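Local coordinates for protein geranylgeranyl pyrophosphate synthase (Corynebacterium glutamicum, PDB 3LK5) that probably catalyses the magnesium-dependent condensation of isoprenyl diphosphates into longer chains, as in other members of the FPP/GGPP synthase family, at residues Q31-Q36 with L97-A102. Residues are numbered along the deposited sequence; the frame is centred on the assembly and turned at random.
Sequences QFLDAQ and LEFIQA
F99 reaches from helix 87-111 across to helix 21-43 and sets the far end of its ring against F32 and L33, a small worked example of how one aromatic side chain can join two helices whose backbones stay well apart. The closest pair of CA atoms, those of L33 and F99, is separated by 10.7 Å; the F99 side chain spans about half of that distance, and F32 and L33 come out to meet it. Its two neighbours meet it differently. F32 comes at an oblique angle, the ring planes inclined at 59° and the centroids 5.3 Å apart. The closest atoms are F32 CD1 and F99 CE2, at 3.5 Å. L33 approaches head-on at the ring edge: its CD2 lies 3.8 Å from F99 CZ, and CG sits in the plane of the ring. With CG of F32 turned anti to the backbone N (chi1 178°), the side chain extends so that CD1 and CE1 lie beside CE2 and CZ of F99. On one face of the F32 ring, over its centre, rests the amide nitrogen of Q36, NE2, 3.4 Å above the plane. Q36 NE2 also donates to F32 O at 2.8 Å, a nearly straight bond that holds the amide against the ring one helical turn back. Helices 45-59 and 144-164 complete the surroundings: V58 and A159 pack on F99, while W158 meets the F32 ring edge-to-face. Away from the magnesium-binding aspartates, these two helical segments meet through dispersion and shape alone, while D34 and E98 make their salt bridges to R55 and R64.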
loop_
_atom_site.group_PDB
_atom_site.type_symbol
_atom_site.label_atom_id
_atom_site.label_comp_id
_atom_site.label_asym_id
_atom_site.label_seq_id
_atom_site.Cartn_x
_atom_site.Cartn_y
_atom_site.Cartn_z
ATOM N N GLN A 31 -15.190 -14.578 2.141
ATOM C CA GLN A 31 -16.100 -13.810 2.969
ATOM C C GLN A 31 -15.748 -12.316 2.991
ATOM O O GLN A 31 -16.635 -11.440 2.924
ATOM C CB GLN A 31 -16.139 -14.369 4.391
ATOM C CG GLN A 31 -16.598 -15.815 4.356
ATOM C CD GLN A 31 -17.239 -16.282 5.638
ATOM O OE1 GLN A 31 -17.503 -17.482 5.791
ATOM N NE2 GLN A 31 -17.489 -15.362 6.579
ATOM N N PHE A 32 -14.452 -12.043 3.056
ATOM C CA PHE A 32 -14.010 -10.645 3.128
ATOM C C PHE A 32 -14.332 -9.919 1.815
ATOM O O PHE A 32 -14.863 -8.789 1.819
ATOM C CB PHE A 32 -12.493 -10.597 3.436
ATOM C CG PHE A 32 -11.948 -9.177 3.491
ATOM C CD1 PHE A 32 -11.497 -8.544 2.336
ATOM C CD2 PHE A 32 -11.923 -8.487 4.701
ATOM C CE1 PHE A 32 -11.019 -7.195 2.377
ATOM C CE2 PHE A 32 -11.435 -7.139 4.779
ATOM C CZ PHE A 32 -10.975 -6.499 3.618
ATOM N N LEU A 33 -13.967 -10.545 0.694
ATOM C CA LEU A 33 -14.205 -9.988 -0.635
ATOM C C LEU A 33 -15.688 -9.769 -0.927
ATOM O O LEU A 33 -16.085 -8.701 -1.455
ATOM C CB LEU A 33 -13.530 -10.821 -1.721
ATOM C CG LEU A 33 -11.992 -10.669 -1.652
ATOM C CD1 LEU A 33 -11.288 -11.834 -2.428
ATOM C CD2 LEU A 33 -11.558 -9.326 -2.235
ATOM N N ASP A 34 -16.508 -10.746 -0.564
ATOM C CA ASP A 34 -17.964 -10.578 -0.671
ATOM C C ASP A 34 -18.437 -9.328 0.055
ATOM O O ASP A 34 -19.296 -8.600 -0.453
ATOM C CB ASP A 34 -18.722 -11.764 -0.072
ATOM C CG ASP A 34 -18.627 -13.034 -0.918
ATOM O OD1 ASP A 34 -18.175 -13.005 -2.091
ATOM O OD2 ASP A 34 -19.048 -14.088 -0.384
ATOM N N ALA A 35 -17.897 -9.090 1.242
ATOM C CA ALA A 35 -18.358 -7.998 2.064
ATOM C C ALA A 35 -18.025 -6.606 1.503
ATOM O O ALA A 35 -18.659 -5.616 1.920
ATOM C CB ALA A 35 -17.840 -8.128 3.485
ATOM N N GLN A 36 -17.048 -6.522 0.602
ATOM C CA GLN A 36 -16.651 -5.237 -0.010
ATOM C C GLN A 36 -17.487 -4.879 -1.237
ATOM O O GLN A 36 -17.381 -3.767 -1.735
ATOM C CB GLN A 36 -15.177 -5.266 -0.465
ATOM C CG GLN A 36 -14.120 -5.885 0.542
ATOM C CD GLN A 36 -14.210 -5.346 1.970
ATOM O OE1 GLN A 36 -14.111 -4.137 2.180
ATOM N NE2 GLN A 36 -14.451 -6.254 2.969
ATOM N N LEU A 97 -2.677 -12.012 5.480
ATOM C CA LEU A 97 -1.374 -12.097 4.818
ATOM C C LEU A 97 -1.442 -12.347 3.320
ATOM O O LEU A 97 -0.549 -11.918 2.586
ATOM C CB LEU A 97 -0.508 -13.198 5.456
ATOM C CG LEU A 97 -0.226 -12.951 6.941
ATOM C CD1 LEU A 97 0.615 -14.096 7.486
ATOM C CD2 LEU A 97 0.540 -11.629 7.153
ATOM N N GLU A 98 -2.494 -13.031 2.852
ATOM C CA GLU A 98 -2.661 -13.216 1.404
ATOM C C GLU A 98 -2.856 -11.897 0.649
ATOM O O GLU A 98 -2.486 -11.789 -0.528
ATOM C CB GLU A 98 -3.860 -14.118 1.109
ATOM C CG GLU A 98 -3.587 -15.554 1.538
ATOM C CD GLU A 98 -2.309 -16.109 0.834
ATOM O OE1 GLU A 98 -2.241 -16.137 -0.421
ATOM O OE2 GLU A 98 -1.347 -16.437 1.521
ATOM N N PHE A 99 -3.463 -10.910 1.303
ATOM C CA PHE A 99 -3.581 -9.599 0.628
ATOM C C PHE A 99 -2.247 -8.868 0.515
ATOM O O PHE A 99 -1.993 -8.173 -0.475
ATOM C CB PHE A 99 -4.636 -8.736 1.314
ATOM C CG PHE A 99 -6.029 -9.053 0.910
ATOM C CD1 PHE A 99 -6.438 -8.893 -0.412
ATOM C CD2 PHE A 99 -6.955 -9.451 1.859
ATOM C CE1 PHE A 99 -7.758 -9.137 -0.792
ATOM C CE2 PHE A 99 -8.274 -9.701 1.493
ATOM C CZ PHE A 99 -8.664 -9.545 0.145
ATOM N N ILE A 100 -1.395 -9.009 1.525
ATOM C CA ILE A 100 -0.043 -8.452 1.432
ATOM C C ILE A 100 0.639 -9.126 0.263
ATOM O O ILE A 100 1.254 -8.456 -0.576
ATOM C CB ILE A 100 0.776 -8.674 2.705
ATOM C CG1 ILE A 100 0.058 -7.996 3.876
ATOM C CG2 ILE A 100 2.213 -8.050 2.536
ATOM C CD1 ILE A 100 0.838 -8.085 5.194
ATOM N N GLN A 101 0.523 -10.453 0.205
ATOM C CA GLN A 101 1.201 -11.179 -0.878
ATOM C C GLN A 101 0.636 -10.827 -2.250
ATOM O O GLN A 101 1.390 -10.797 -3.242
ATOM C CB GLN A 101 1.105 -12.695 -0.618
ATOM C CG GLN A 101 1.635 -13.589 -1.753
ATOM C CD GLN A 101 3.144 -13.573 -1.925
ATOM O OE1 GLN A 101 3.886 -12.724 -1.379
ATOM N NE2 GLN A 101 3.624 -14.533 -2.715
ATOM N N ALA A 102 -0.682 -10.623 -2.328
ATOM C CA ALA A 102 -1.277 -10.221 -3.598
ATOM C C ALA A 102 -0.649 -8.906 -4.059
ATOM O O ALA A 102 -0.284 -8.770 -5.238
ATOM C CB ALA A 102 -2.770 -10.089 -3.502
#